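Long-range contact in DNA damage response protein Rtt109, putative (Neosartorya fumigata, PDB 5ZB9), which probably acetylates lysine residues of histone H3, using acetyl-CoA as the acetyl donor: residues P182-H187 with K230-W235. Residues are numbered along the deposited sequence; the frame is centred on the assembly and turned at random.
Sequences PETGSH and KDRPRW
Pro182 packs against both Arg232 and Arg234, its CG lying between Arg234 NH1 and Arg232 NH2. Its CA lies over one face of the Arg234 guanidinium, offset toward the rim, and is 3.5 Å from Arg234 NE. Its CB is 3.8 Å from Arg232 CB and equally close to Arg234 CD. The Arg234 chain folds at chi2 (-57°) and chi3 (-51°), which brings CD and NE against Pro182 CA and CB. Beside this, Thr184 CG2 touches Arg232 CG at 4.0 Å, the two side chains running side by side.

No direct hydrogen bond joins residues 182-187 to residues 230-235. Glu183 O instead receives a CA-H...O contact from Arg232 CA at 3.3 Å, with 137° at the hydrogen.

Two waters supply the hydrogen-bonded links between the segments. One accepts from Glu183 N and from Arg234 NE (2.8 Å) and donates to Pro233 O. The other donates to both Glu183 O and Pro233 O. Pro233 O is thus gripped by two waters, and both backbone polar atoms of Glu183 are tied to the facing loop through water.

The contact joins the loop after helix 162-177 to the loop entering strand 235-236, away from the CoA site. Arg234 NH2 hydrogen-bonds to Ala203 O and Tyr180 O. The Glu183 carboxylate hydrogen-bonds to Ser202, Thr204 and Asn324, at strands 202-208 and 317-324. Thr184 OG1 hydrogen-bonds to Glu197 of helix 193-198.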
loop_
_atom_site.group_PDB
_atom_site.type_symbol
_atom_site.label_atom_id
_atom_site.label_comp_id
_atom_site.label_asym_id
_atom_site.label_seq_id
_atom_site.Cartn_x
_atom_site.Cartn_y
_atom_site.Cartn_z
ATOM N N PRO A 182 -20.266 3.029 6.311
ATOM C CA PRO A 182 -20.093 1.830 7.138
ATOM C C PRO A 182 -20.728 0.608 6.497
ATOM O O PRO A 182 -21.623 0.738 5.665
ATOM C CB PRO A 182 -20.808 2.191 8.445
ATOM C CG PRO A 182 -20.795 3.674 8.484
ATOM C CD PRO A 182 -20.923 4.120 7.051
ATOM N N GLU A 183 -20.264 -0.574 6.879
ATOM C CA GLU A 183 -20.839 -1.817 6.383
ATOM C C GLU A 183 -21.272 -2.700 7.552
ATOM O O GLU A 183 -20.855 -2.492 8.693
ATOM C CB GLU A 183 -19.840 -2.545 5.486
ATOM C CG GLU A 183 -19.315 -1.677 4.352
ATOM C CD GLU A 183 -18.341 -2.409 3.436
ATOM O OE1 GLU A 183 -17.361 -2.997 3.951
ATOM O OE2 GLU A 183 -18.557 -2.390 2.200
ATOM N N THR A 184 -22.097 -3.698 7.258
ATOM C CA THR A 184 -22.748 -4.482 8.295
ATOM C C THR A 184 -22.108 -5.843 8.527
ATOM O O THR A 184 -22.193 -6.395 9.624
ATOM C CB THR A 184 -24.218 -4.690 7.956
ATOM O OG1 THR A 184 -24.336 -4.930 6.548
ATOM C CG2 THR A 184 -25.015 -3.450 8.321
ATOM N N GLY A 185 -21.473 -6.391 7.499
ATOM C CA GLY A 185 -20.849 -7.695 7.630
ATOM C C GLY A 185 -21.070 -8.580 6.420
ATOM O O GLY A 185 -22.209 -8.798 5.997
ATOM N N SER A 186 -19.967 -9.085 5.871
ATOM C CA SER A 186 -19.985 -9.919 4.669
ATOM C C SER A 186 -20.846 -11.165 4.865
ATOM O O SER A 186 -21.926 -11.278 4.281
ATOM C CB SER A 186 -18.556 -10.315 4.271
ATOM O OG SER A 186 -17.877 -10.974 5.329
ATOM N N HIS A 187 -20.368 -12.093 5.691
ATOM C CA HIS A 187 -21.122 -13.305 6.005
ATOM C C HIS A 187 -22.089 -13.053 7.161
ATOM O O HIS A 187 -22.241 -13.889 8.053
ATOM C CB HIS A 187 -20.175 -14.465 6.337
ATOM C CG HIS A 187 -19.187 -14.161 7.423
ATOM N ND1 HIS A 187 -18.007 -13.486 7.188
ATOM C CD2 HIS A 187 -19.197 -14.453 8.745
ATOM C CE1 HIS A 187 -17.338 -13.367 8.321
ATOM N NE2 HIS A 187 -18.037 -13.945 9.282
ATOM N N LYS A 230 -21.592 -1.351 17.400
ATOM C CA LYS A 230 -21.330 -2.789 17.307
ATOM C C LYS A 230 -21.761 -3.402 15.978
ATOM O O LYS A 230 -21.139 -4.354 15.509
ATOM C CB LYS A 230 -22.033 -3.552 18.429
ATOM C CG LYS A 230 -21.454 -3.362 19.813
ATOM C CD LYS A 230 -22.008 -4.418 20.769
ATOM C CE LYS A 230 -22.294 -3.837 22.152
ATOM N NZ LYS A 230 -23.522 -2.978 22.175
ATOM N N ASP A 231 -22.827 -2.864 15.387
ATOM C CA ASP A 231 -23.410 -3.429 14.170
ATOM C C ASP A 231 -22.688 -2.996 12.899
ATOM O O ASP A 231 -22.842 -3.622 11.856
ATOM C CB ASP A 231 -24.899 -3.060 14.063
ATOM C CG ASP A 231 -25.144 -1.549 13.960
ATOM O OD1 ASP A 231 -24.300 -0.755 14.418
ATOM O OD2 ASP A 231 -26.207 -1.149 13.433
ATOM N N ARG A 232 -21.911 -1.921 12.981
ATOM C CA ARG A 232 -21.178 -1.436 11.817
ATOM C C ARG A 232 -19.738 -1.055 12.140
ATOM O O ARG A 232 -19.366 0.111 12.004
ATOM C CB ARG A 232 -21.886 -0.225 11.201
ATOM C CG ARG A 232 -23.083 -0.556 10.329
ATOM C CD ARG A 232 -24.354 -0.049 10.968
ATOM N NE ARG A 232 -25.201 0.696 10.041
ATOM C CZ ARG A 232 -25.093 2.003 9.819
ATOM N NH1 ARG A 232 -25.914 2.600 8.963
ATOM N NH2 ARG A 232 -24.167 2.712 10.452
ATOM N N PRO A 233 -18.919 -2.034 12.555
ATOM C CA PRO A 233 -17.520 -1.691 12.846
ATOM C C PRO A 233 -16.771 -1.301 11.576
ATOM O O PRO A 233 -17.091 -1.790 10.487
ATOM C CB PRO A 233 -16.954 -2.981 13.458
ATOM C CG PRO A 233 -17.805 -4.074 12.871
ATOM C CD PRO A 233 -19.179 -3.482 12.681
ATOM N N ARG A 234 -15.805 -0.400 11.712
ATOM C CA ARG A 234 -15.007 0.024 10.572
ATOM C C ARG A 234 -13.635 -0.658 10.600
ATOM O O ARG A 234 -12.956 -0.736 9.575
ATOM C CB ARG A 234 -14.856 1.545 10.559
ATOM C CG ARG A 234 -16.150 2.331 10.806
ATOM C CD ARG A 234 -17.262 1.991 9.810
ATOM N NE ARG A 234 -16.845 2.063 8.409
ATOM C CZ ARG A 234 -16.761 3.191 7.714
ATOM N NH1 ARG A 234 -17.048 4.340 8.294
ATOM N NH2 ARG A 234 -16.382 3.174 6.446
ATOM N N TRP A 235 -13.233 -1.147 11.776
ATOM C CA TRP A 235 -12.006 -1.934 11.917
ATOM C C TRP A 235 -12.315 -3.347 12.397
ATOM O O TRP A 235 -13.024 -3.542 13.383
ATOM C CB TRP A 235 -11.028 -1.252 12.875
ATOM C CG TRP A 235 -10.454 -0.004 12.284
ATOM C CD1 TRP A 235 -10.994 1.245 12.330
ATOM C CD2 TRP A 235 -9.244 0.107 11.523
ATOM N NE1 TRP A 235 -10.192 2.133 11.654
ATOM C CE2 TRP A 235 -9.110 1.459 11.154
ATOM C CE3 TRP A 235 -8.258 -0.803 11.130
ATOM C CZ2 TRP A 235 -8.029 1.927 10.407
ATOM C CZ3 TRP A 235 -7.181 -0.337 10.384
ATOM C CH2 TRP A 235 -7.078 1.014 10.030
HETATM O O HOH W 1 -17.466 -0.561 7.862
HETATM O O HOH W 2 -18.397 -4.056 9.233
#